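Local coordinates for protein hdh assembly factor Kustc1130 (Kuenenia stuttgartiensis, PDB 6HIF) that probably assists assembly of hydrazine dehydrogenase, a multihaem enzyme of anammox bacteria, and packs against a heme c, at residues Leu33-Ile44 with Leu97-Arg108; Gly46-Glu54 with Phe66-Val77. All blocks are in the same frame, centred on the assembly; numbering follows the deposited sequence.

Contact 1. Residues Leu33-Ile44 with Leu97-Arg108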
loop_
_atom_site.group_PDB
_atom_site.type_symbol
_atom_site.label_atom_id
_atom_site.label_comp_id
_atom_site.label_asym_id
_atom_site.label_seq_id
_atom_site.Cartn_x
_atom_site.Cartn_y
_atom_site.Cartn_z
ATOM N N LEU Y 33 15.509 -50.201 -50.199
ATOM C CA LEU Y 33 16.519 -50.844 -51.025
ATOM C C LEU Y 33 17.047 -49.848 -52.052
ATOM O O LEU Y 33 16.287 -49.316 -52.858
ATOM C CB LEU Y 33 15.906 -52.067 -51.714
ATOM C CG LEU Y 33 16.825 -52.820 -52.675
ATOM C CD1 LEU Y 33 17.852 -53.647 -51.917
ATOM C CD2 LEU Y 33 16.014 -53.716 -53.597
ATOM N N TRP Y 34 18.361 -49.610 -51.996
ATOM C CA TRP Y 34 19.071 -48.822 -52.990
ATOM C C TRP Y 34 19.717 -49.779 -53.986
ATOM O O TRP Y 34 20.388 -50.727 -53.578
ATOM C CB TRP Y 34 20.149 -47.969 -52.314
ATOM C CG TRP Y 34 19.671 -47.030 -51.248
ATOM C CD1 TRP Y 34 19.061 -47.352 -50.069
ATOM C CD2 TRP Y 34 19.820 -45.598 -51.246
ATOM N NE1 TRP Y 34 18.800 -46.220 -49.344
ATOM C CE2 TRP Y 34 19.257 -45.130 -50.038
ATOM C CE3 TRP Y 34 20.369 -44.672 -52.141
ATOM C CZ2 TRP Y 34 19.225 -43.772 -49.715
ATOM C CZ3 TRP Y 34 20.338 -43.333 -51.821
ATOM C CH2 TRP Y 34 19.774 -42.892 -50.621
ATOM N N VAL Y 35 19.508 -49.528 -55.284
ATOM C CA VAL Y 35 20.157 -50.325 -56.317
ATOM C C VAL Y 35 20.947 -49.400 -57.242
ATOM O O VAL Y 35 20.380 -48.508 -57.869
ATOM C CB VAL Y 35 19.167 -51.216 -57.098
ATOM C CG1 VAL Y 35 19.880 -52.080 -58.127
ATOM C CG2 VAL Y 35 18.334 -52.088 -56.174
ATOM N N THR Y 36 22.264 -49.631 -57.307
ATOM C CA THR Y 36 23.155 -48.832 -58.132
ATOM C C THR Y 36 23.644 -49.676 -59.306
ATOM O O THR Y 36 24.145 -50.787 -59.120
ATOM C CB THR Y 36 24.318 -48.263 -57.307
ATOM O OG1 THR Y 36 23.783 -47.545 -56.196
ATOM C CG2 THR Y 36 25.223 -47.354 -58.109
ATOM N N ALA Y 37 23.483 -49.124 -60.514
ATOM C CA ALA Y 37 23.908 -49.779 -61.739
ATOM C C ALA Y 37 25.229 -49.173 -62.203
ATOM O O ALA Y 37 25.301 -47.987 -62.521
ATOM C CB ALA Y 37 22.835 -49.641 -62.793
ATOM N N ILE Y 38 26.269 -50.012 -62.236
ATOM C CA ILE Y 38 27.613 -49.566 -62.565
ATOM C C ILE Y 38 28.068 -50.285 -63.832
ATOM O O ILE Y 38 27.696 -51.432 -64.067
ATOM C CB ILE Y 38 28.590 -49.831 -61.399
ATOM C CG1 ILE Y 38 27.937 -49.705 -60.023
ATOM C CG2 ILE Y 38 29.806 -48.932 -61.498
ATOM C CD1 ILE Y 38 28.794 -50.249 -58.904
ATOM N N ALA Y 39 28.885 -49.590 -64.633
ATOM C CA ALA Y 39 29.636 -50.197 -65.722
ATOM C C ALA Y 39 31.129 -49.944 -65.504
ATOM O O ALA Y 39 31.638 -48.886 -65.873
ATOM C CB ALA Y 39 29.154 -49.645 -67.042
ATOM N N ILE Y 40 31.809 -50.935 -64.907
ATOM C CA ILE Y 40 33.185 -50.852 -64.423
ATOM C C ILE Y 40 33.484 -49.471 -63.840
ATOM O O ILE Y 40 34.412 -48.792 -64.280
ATOM C CB ILE Y 40 34.235 -51.295 -65.470
ATOM C CG1 ILE Y 40 33.986 -50.697 -66.859
ATOM C CG2 ILE Y 40 34.353 -52.815 -65.505
ATOM C CD1 ILE Y 40 35.242 -50.424 -67.656
ATOM N N GLY Y 41 32.693 -49.071 -62.838
ATOM C CA GLY Y 41 32.986 -47.883 -62.055
ATOM C C GLY Y 41 32.015 -46.737 -62.324
ATOM O O GLY Y 41 31.613 -46.041 -61.396
ATOM N N THR Y 42 31.656 -46.547 -63.599
ATOM C CA THR Y 42 30.844 -45.406 -63.997
ATOM C C THR Y 42 29.364 -45.763 -63.887
ATOM O O THR Y 42 28.980 -46.890 -64.194
ATOM C CB THR Y 42 31.240 -44.870 -65.381
ATOM O OG1 THR Y 42 31.381 -45.977 -66.268
ATOM C CG2 THR Y 42 32.526 -44.072 -65.362
ATOM N N PRO Y 43 28.497 -44.825 -63.430
ATOM C CA PRO Y 43 27.057 -45.077 -63.347
ATOM C C PRO Y 43 26.403 -45.215 -64.720
ATOM O O PRO Y 43 26.744 -44.485 -65.648
ATOM C CB PRO Y 43 26.509 -43.833 -62.628
ATOM C CG PRO Y 43 27.532 -42.755 -62.889
ATOM C CD PRO Y 43 28.859 -43.481 -62.952
ATOM N N ILE Y 44 25.464 -46.165 -64.832
ATOM C CA ILE Y 44 24.719 -46.377 -66.065
ATOM C C ILE Y 44 23.471 -45.502 -66.036
ATOM O O ILE Y 44 22.652 -45.618 -65.125
ATOM C CB ILE Y 44 24.371 -47.867 -66.268
ATOM C CG1 ILE Y 44 25.595 -48.775 -66.120
ATOM C CG2 ILE Y 44 23.686 -48.072 -67.610
ATOM C CD1 ILE Y 44 25.276 -50.250 -66.129
ATOM N N LEU Y 97 19.234 -51.617 -47.203
ATOM C CA LEU Y 97 20.283 -52.318 -47.923
ATOM C C LEU Y 97 20.615 -51.555 -49.200
ATOM O O LEU Y 97 19.720 -51.165 -49.950
ATOM C CB LEU Y 97 19.824 -53.747 -48.233
ATOM C CG LEU Y 97 20.856 -54.645 -48.915
ATOM C CD1 LEU Y 97 21.937 -55.064 -47.936
ATOM C CD2 LEU Y 97 20.187 -55.870 -49.521
ATOM N N PHE Y 98 21.918 -51.340 -49.412
ATOM C CA PHE Y 98 22.437 -50.826 -50.667
ATOM C C PHE Y 98 22.974 -52.003 -51.473
ATOM O O PHE Y 98 23.750 -52.809 -50.962
ATOM C CB PHE Y 98 23.533 -49.788 -50.418
ATOM C CG PHE Y 98 23.080 -48.480 -49.817
ATOM C CD1 PHE Y 98 22.525 -48.429 -48.545
ATOM C CD2 PHE Y 98 23.236 -47.291 -50.515
ATOM C CE1 PHE Y 98 22.116 -47.224 -47.993
ATOM C CE2 PHE Y 98 22.831 -46.086 -49.960
ATOM C CZ PHE Y 98 22.270 -46.052 -48.701
ATOM N N VAL Y 99 22.524 -52.101 -52.728
ATOM C CA VAL Y 99 22.978 -53.141 -53.634
ATOM C C VAL Y 99 23.693 -52.474 -54.806
ATOM O O VAL Y 99 23.187 -51.515 -55.394
ATOM C CB VAL Y 99 21.820 -54.053 -54.088
ATOM C CG1 VAL Y 99 22.208 -54.941 -55.261
ATOM C CG2 VAL Y 99 21.285 -54.895 -52.942
ATOM N N SER Y 100 24.891 -52.987 -55.111
ATOM C CA SER Y 100 25.711 -52.453 -56.185
ATOM C C SER Y 100 25.988 -53.551 -57.205
ATOM O O SER Y 100 26.669 -54.528 -56.898
ATOM C CB SER Y 100 26.990 -51.883 -55.641
ATOM O OG SER Y 100 27.425 -50.795 -56.439
ATOM N N LEU Y 101 25.443 -53.377 -58.413
ATOM C CA LEU Y 101 25.574 -54.375 -59.463
ATOM C C LEU Y 101 26.348 -53.778 -60.636
ATOM O O LEU Y 101 25.962 -52.737 -61.171
ATOM C CB LEU Y 101 24.179 -54.844 -59.897
ATOM C CG LEU Y 101 23.379 -55.611 -58.844
ATOM C CD1 LEU Y 101 21.909 -55.666 -59.223
ATOM C CD2 LEU Y 101 23.933 -57.014 -58.629
ATOM N N ASP Y 102 27.446 -54.448 -61.011
ATOM C CA ASP Y 102 28.252 -54.037 -62.150
ATOM C C ASP Y 102 27.903 -54.902 -63.357
ATOM O O ASP Y 102 27.864 -56.126 -63.255
ATOM C CB ASP Y 102 29.748 -54.107 -61.845
ATOM C CG ASP Y 102 30.590 -53.389 -62.885
ATOM O OD1 ASP Y 102 30.575 -52.142 -62.883
ATOM O OD2 ASP Y 102 31.243 -54.082 -63.698
ATOM N N LEU Y 103 27.671 -54.248 -64.501
ATOM C CA LEU Y 103 27.190 -54.925 -65.695
ATOM C C LEU Y 103 28.325 -55.093 -66.700
ATOM O O LEU Y 103 28.096 -55.519 -67.829
ATOM C CB LEU Y 103 26.030 -54.126 -66.299
ATOM C CG LEU Y 103 24.650 -54.419 -65.714
ATOM C CD1 LEU Y 103 24.469 -53.739 -64.362
ATOM C CD2 LEU Y 103 23.555 -53.980 -66.677
ATOM N N GLY Y 104 29.548 -54.755 -66.276
ATOM C CA GLY Y 104 30.732 -54.957 -67.095
ATOM C C GLY Y 104 30.979 -53.795 -68.052
ATOM O O GLY Y 104 30.217 -52.828 -68.075
ATOM N N ALA Y 105 32.050 -53.926 -68.847
ATOM C CA ALA Y 105 32.540 -52.865 -69.715
ATOM C C ALA Y 105 31.648 -52.700 -70.943
ATOM O O ALA Y 105 31.647 -51.641 -71.568
ATOM C CB ALA Y 105 33.969 -53.145 -70.104
ATOM N N LYS Y 106 30.882 -53.750 -71.268
ATOM C CA LYS Y 106 30.013 -53.751 -72.435
ATOM C C LYS Y 106 28.805 -52.849 -72.192
ATOM O O LYS Y 106 28.096 -52.505 -73.133
ATOM C CB LYS Y 106 29.573 -55.177 -72.787
ATOM C CG LYS Y 106 30.656 -56.090 -73.353
ATOM C CD LYS Y 106 30.255 -57.555 -73.337
ATOM C CE LYS Y 106 31.358 -58.506 -73.753
ATOM N NZ LYS Y 106 31.585 -58.475 -75.216
ATOM N N ALA Y 107 28.589 -52.463 -70.928
ATOM C CA ALA Y 107 27.442 -51.658 -70.537
ATOM C C ALA Y 107 27.777 -50.169 -70.598
ATOM O O ALA Y 107 26.950 -49.335 -70.237
ATOM C CB ALA Y 107 26.986 -52.063 -69.158
ATOM N N ARG Y 108 28.992 -49.846 -71.060
ATOM C CA ARG Y 108 29.475 -48.476 -71.133
ATOM C C ARG Y 108 29.302 -47.960 -72.557
ATOM O O ARG Y 108 29.900 -48.501 -73.487
ATOM C CB ARG Y 108 30.946 -48.438 -70.711
ATOM C CG ARG Y 108 31.395 -47.113 -70.114
ATOM C CD ARG Y 108 32.834 -47.207 -69.656
ATOM N NE ARG Y 108 33.316 -45.976 -69.042
ATOM C CZ ARG Y 108 34.539 -45.814 -68.549
ATOM N NH1 ARG Y 108 35.427 -46.792 -68.636
ATOM N NH2 ARG Y 108 34.868 -44.674 -67.967
#
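W34 and F98 illustrate how a parallel strand pair can place two rings face to face: the five-membered ring of W34 lies flat over the F98 ring, centroids 3.7 Å apart and planes 12° from parallel. In both residues CG stands opposite the carbonyl carbon (chi1 -58° in W34), which swings the rings alongside each other in the same direction. W34 also comes close to a bound heme c. Without the indole, as with an alanine here, one face of F98 would probably lose its flat partner and the ring be freer to turn. Six backbone hydrogen bonds run between the segments, the last from L103 N to I38 O just past the strand. The reverse face is apolar and close-packed, CD1 of L33 meeting CG2 of V99 at 3.8 Å. Past I38, A107 CB is buried against A39 CB and I44 CD1, whereas the partly exposed side is looser: I40 N makes a weak bond to OD1 of D102, whose OD2 accepts from G104 N in an Asx turn, I40 CD1 rests on A105 CB, and extended R108 crosses T42 and packs on another protein's chain. With L33, V35 and L101 turned toward strands 48-51 and 71-79, the pair is consistent with one sheet of a β-sandwich.

Contact 2. Residues Gly46-Glu54 with Phe66-Val77. With SO4 (sulfate ion), chain B.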
loop_
_atom_site.group_PDB
_atom_site.type_symbol
_atom_site.label_atom_id
_atom_site.label_comp_id
_atom_site.label_asym_id
_atom_site.label_seq_id
_atom_site.Cartn_x
_atom_site.Cartn_y
_atom_site.Cartn_z
ATOM N N GLY Y 46 19.928 -44.389 -67.652
ATOM C CA GLY Y 46 18.817 -44.843 -68.472
ATOM C C GLY Y 46 18.631 -46.358 -68.428
ATOM O O GLY Y 46 17.911 -46.916 -69.253
ATOM N N ALA Y 47 19.289 -47.012 -67.465
ATOM C CA ALA Y 47 19.060 -48.424 -67.202
ATOM C C ALA Y 47 17.759 -48.589 -66.422
ATOM O O ALA Y 47 17.401 -47.728 -65.619
ATOM C CB ALA Y 47 20.225 -49.015 -66.445
ATOM N N GLU Y 48 17.058 -49.701 -66.672
ATOM C CA GLU Y 48 15.814 -49.973 -65.969
ATOM C C GLU Y 48 16.038 -51.069 -64.930
ATOM O O GLU Y 48 16.556 -52.141 -65.242
ATOM C CB GLU Y 48 14.659 -50.250 -66.940
ATOM C CG GLU Y 48 14.964 -51.320 -67.973
ATOM C CD GLU Y 48 13.786 -51.720 -68.846
ATOM O OE1 GLU Y 48 13.888 -51.561 -70.081
ATOM O OE2 GLU Y 48 12.772 -52.196 -68.289
ATOM N N ILE Y 49 15.642 -50.764 -63.689
ATOM C CA ILE Y 49 15.777 -51.679 -62.570
ATOM C C ILE Y 49 14.387 -52.177 -62.177
ATOM O O ILE Y 49 13.488 -51.382 -61.905
ATOM C CB ILE Y 49 16.511 -51.005 -61.390
ATOM C CG1 ILE Y 49 17.853 -50.405 -61.822
ATOM C CG2 ILE Y 49 16.672 -51.977 -60.228
ATOM C CD1 ILE Y 49 18.547 -49.600 -60.750
ATOM N N LYS Y 50 14.237 -53.506 -62.167
ATOM C CA LYS Y 50 13.016 -54.163 -61.727
ATOM C C LYS Y 50 13.262 -54.819 -60.370
ATOM O O LYS Y 50 14.134 -55.678 -60.238
ATOM C CB LYS Y 50 12.586 -55.223 -62.746
ATOM C CG LYS Y 50 11.503 -54.811 -63.733
ATOM C CD LYS Y 50 11.121 -55.933 -64.677
ATOM C CE LYS Y 50 9.670 -55.880 -65.106
ATOM N NZ LYS Y 50 9.365 -56.881 -66.157
ATOM N N VAL Y 51 12.494 -54.389 -59.364
ATOM C CA VAL Y 51 12.468 -55.057 -58.072
ATOM C C VAL Y 51 11.012 -55.361 -57.727
ATOM O O VAL Y 51 10.215 -54.444 -57.532
ATOM C CB VAL Y 51 13.148 -54.226 -56.965
ATOM C CG1 VAL Y 51 13.154 -54.975 -55.641
ATOM C CG2 VAL Y 51 14.561 -53.809 -57.341
ATOM N N GLY Y 52 10.684 -56.657 -57.653
ATOM C CA GLY Y 52 9.302 -57.088 -57.520
ATOM C C GLY Y 52 8.450 -56.553 -58.669
ATOM O O GLY Y 52 8.765 -56.784 -59.834
ATOM N N ASP Y 53 7.392 -55.812 -58.321
ATOM C CA ASP Y 53 6.478 -55.245 -59.300
ATOM C C ASP Y 53 6.924 -53.837 -59.689
ATOM O O ASP Y 53 6.401 -53.262 -60.642
ATOM C CB ASP Y 53 5.033 -55.246 -58.789
ATOM C CG ASP Y 53 4.389 -56.623 -58.756
ATOM O OD1 ASP Y 53 4.817 -57.498 -59.540
ATOM O OD2 ASP Y 53 3.462 -56.808 -57.944
ATOM N N GLU Y 54 7.892 -53.294 -58.945
ATOM C CA GLU Y 54 8.302 -51.910 -59.120
ATOM C C GLU Y 54 9.362 -51.794 -60.212
ATOM O O GLU Y 54 10.198 -52.680 -60.386
ATOM C CB GLU Y 54 8.745 -51.309 -57.787
ATOM C CG GLU Y 54 7.708 -50.382 -57.185
ATOM C CD GLU Y 54 7.413 -50.647 -55.721
ATOM O OE1 GLU Y 54 6.752 -51.664 -55.433
ATOM O OE2 GLU Y 54 7.851 -49.843 -54.874
ATOM N N PHE Y 66 14.037 -47.978 -53.664
ATOM C CA PHE Y 66 12.750 -48.645 -53.584
ATOM C C PHE Y 66 12.328 -48.785 -52.126
ATOM O O PHE Y 66 13.133 -49.171 -51.278
ATOM C CB PHE Y 66 12.827 -50.027 -54.234
ATOM C CG PHE Y 66 13.242 -50.013 -55.681
ATOM C CD1 PHE Y 66 12.304 -49.828 -56.685
ATOM C CD2 PHE Y 66 14.570 -50.180 -56.039
ATOM C CE1 PHE Y 66 12.686 -49.809 -58.018
ATOM C CE2 PHE Y 66 14.953 -50.161 -57.372
ATOM C CZ PHE Y 66 14.010 -49.976 -58.358
ATOM N N GLU Y 67 11.056 -48.466 -51.857
ATOM C CA GLU Y 67 10.442 -48.710 -50.561
ATOM C C GLU Y 67 9.524 -49.925 -50.687
ATOM O O GLU Y 67 8.528 -49.872 -51.402
ATOM C CB GLU Y 67 9.692 -47.461 -50.095
ATOM C CG GLU Y 67 9.476 -47.409 -48.595
ATOM C CD GLU Y 67 8.453 -46.380 -48.138
ATOM O OE1 GLU Y 67 7.291 -46.446 -48.596
ATOM O OE2 GLU Y 67 8.820 -45.511 -47.322
ATOM N N LEU Y 68 9.884 -51.018 -50.001
ATOM C CA LEU Y 68 9.243 -52.307 -50.207
ATOM C C LEU Y 68 8.761 -52.882 -48.878
ATOM O O LEU Y 68 9.389 -52.672 -47.843
ATOM C CB LEU Y 68 10.254 -53.263 -50.845
ATOM C CG LEU Y 68 10.876 -52.810 -52.163
ATOM C CD1 LEU Y 68 12.163 -53.576 -52.427
ATOM C CD2 LEU Y 68 9.902 -52.977 -53.322
ATOM N N ARG Y 69 7.651 -53.633 -48.936
ATOM C CA ARG Y 69 7.162 -54.411 -47.809
ATOM C C ARG Y 69 8.078 -55.615 -47.604
ATOM O O ARG Y 69 8.700 -56.083 -48.555
ATOM C CB ARG Y 69 5.718 -54.863 -48.054
ATOM C CG ARG Y 69 4.685 -53.752 -47.929
ATOM C CD ARG Y 69 3.251 -54.254 -47.984
ATOM N NE ARG Y 69 2.936 -54.979 -49.210
ATOM C CZ ARG Y 69 2.497 -54.422 -50.338
ATOM N NH1 ARG Y 69 2.301 -53.115 -50.405
ATOM N NH2 ARG Y 69 2.258 -55.175 -51.397
ATOM N N PRO Y 70 8.207 -56.151 -46.367
ATOM C CA PRO Y 70 9.034 -57.333 -46.121
ATOM C C PRO Y 70 8.726 -58.472 -47.089
ATOM O O PRO Y 70 7.576 -58.663 -47.477
ATOM C CB PRO Y 70 8.633 -57.743 -44.695
ATOM C CG PRO Y 70 8.238 -56.442 -44.034
ATOM C CD PRO Y 70 7.583 -55.635 -45.136
ATOM N N GLY Y 71 9.771 -59.212 -47.476
ATOM C CA GLY Y 71 9.635 -60.352 -48.368
ATOM C C GLY Y 71 10.882 -60.562 -49.222
ATOM O O GLY Y 71 11.827 -59.782 -49.144
ATOM N N THR Y 72 10.868 -61.626 -50.032
ATOM C CA THR Y 72 11.958 -61.939 -50.943
ATOM C C THR Y 72 11.644 -61.361 -52.322
ATOM O O THR Y 72 10.531 -61.505 -52.821
ATOM C CB THR Y 72 12.229 -63.448 -50.967
ATOM O OG1 THR Y 72 12.437 -63.863 -49.617
ATOM C CG2 THR Y 72 13.430 -63.827 -51.808
ATOM N N TYR Y 73 12.640 -60.702 -52.925
ATOM C CA TYR Y 73 12.475 -60.002 -54.188
ATOM C C TYR Y 73 13.591 -60.405 -55.148
ATOM O O TYR Y 73 14.653 -60.854 -54.720
ATOM C CB TYR Y 73 12.515 -58.488 -53.971
ATOM C CG TYR Y 73 11.343 -57.915 -53.218
ATOM C CD1 TYR Y 73 11.315 -57.896 -51.831
ATOM C CD2 TYR Y 73 10.259 -57.377 -53.894
ATOM C CE1 TYR Y 73 10.236 -57.370 -51.136
ATOM C CE2 TYR Y 73 9.176 -56.840 -53.215
ATOM C CZ TYR Y 73 9.164 -56.836 -51.831
ATOM O OH TYR Y 73 8.101 -56.308 -51.159
ATOM N N ALA Y 74 13.331 -60.229 -56.449
ATOM C CA ALA Y 74 14.337 -60.419 -57.480
ATOM C C ALA Y 74 14.670 -59.072 -58.123
ATOM O O ALA Y 74 13.804 -58.418 -58.704
ATOM C CB ALA Y 74 13.856 -61.429 -58.494
ATOM N N ILE Y 75 15.935 -58.654 -57.978
ATOM C CA ILE Y 75 16.431 -57.436 -58.599
ATOM C C ILE Y 75 16.984 -57.804 -59.973
ATOM O O ILE Y 75 17.758 -58.753 -60.100
ATOM C CB ILE Y 75 17.499 -56.744 -57.724
ATOM C CG1 ILE Y 75 17.030 -56.552 -56.279
ATOM C CG2 ILE Y 75 17.946 -55.427 -58.342
ATOM C CD1 ILE Y 75 18.154 -56.294 -55.301
ATOM N N SER Y 76 16.562 -57.049 -60.992
ATOM C CA SER Y 76 17.093 -57.206 -62.335
ATOM C C SER Y 76 17.381 -55.836 -62.940
ATOM O O SER Y 76 16.516 -54.960 -62.949
ATOM C CB SER Y 76 16.168 -58.022 -63.200
ATOM O OG SER Y 76 14.909 -57.384 -63.335
ATOM N N VAL Y 77 18.617 -55.671 -63.426
ATOM C CA VAL Y 77 19.048 -54.441 -64.066
ATOM C C VAL Y 77 19.263 -54.720 -65.552
ATOM O O VAL Y 77 20.092 -55.552 -65.916
ATOM C CB VAL Y 77 20.314 -53.869 -63.395
ATOM C CG1 VAL Y 77 20.749 -52.555 -64.027
ATOM C CG2 VAL Y 77 20.132 -53.697 -61.894
HETATM S S SO4 B . 13.874 -59.839 -66.136
HETATM O O1 SO4 B . 13.406 -58.486 -65.757
HETATM O O2 SO4 B . 15.261 -60.047 -65.667
HETATM O O3 SO4 B . 12.996 -60.853 -65.510
HETATM O O4 SO4 B . 13.838 -59.975 -67.610
#
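K50 and S76 form the hydrogen-bonded pair where strands 48-51 and 71-77 run antiparallel, axes 4.7 Å apart at 171°, K50 N reaching S76 O at 2.8 Å and S76 N returning to K50 O. Strand 66-68 lies in the facing sheet, its axis 9.9 Å from strand 48-51, and that interval is filled by side chains. V51 is central: with CG1 anti to the backbone N (chi1 -178°), its two methyls part company. CG2 stands over the face of F66, 3.9 Å from the ring centroid and 22° off its normal, a CH-pi contact, and also meets I75; CG1 meets L68 CD1 at 3.6 Å and the CB of Y73. I49 adds its CG2 obliquely to the same phenyl ring. On the outer face S76 OG donates to O1 of a sulfate at 3.1 Å, the ion being held also by H86 and probably coming from the crystallisation liquor; K50 passes it with CD. In the type II' turn from V51 to E54, G52 CA lies 3.8 Å from Y73 CD2, at the ring edge, where a CB would clash. The other end of that ring is fixed by a bond from Y73 OH to R69 O at 2.7 Å, and L68 CD1 sits over one ring face. This hydroxyl, bonded four residues back across a Pro-Gly link between two sheets, fits the tyrosine corner known from Greek-key β-sandwiches.

How the contacts relate
Read from the N terminus, the chain lays down strand 31-39, turns into the short strand 42-43 and then passes into 46-54, carrying strand 48-51, the first half of contact 2. Contact 2 closes a small loop that holds strand 54-57 and the C56-C64 disulfide before strands 63-68 and 71-79 complete it. The chain goes on through strand 83-91 to the last strand, whose return to strand 31-39 makes contact 1 and encloses contact 2 entirely; the two nest and do not cross. They also touch: L33 O probably accepts from F66 N, while L33 CD2 packs on V51 and I75. Contact 1 thus joins the first and last strands within one sheet, and contact 2 links that sheet to the facing one.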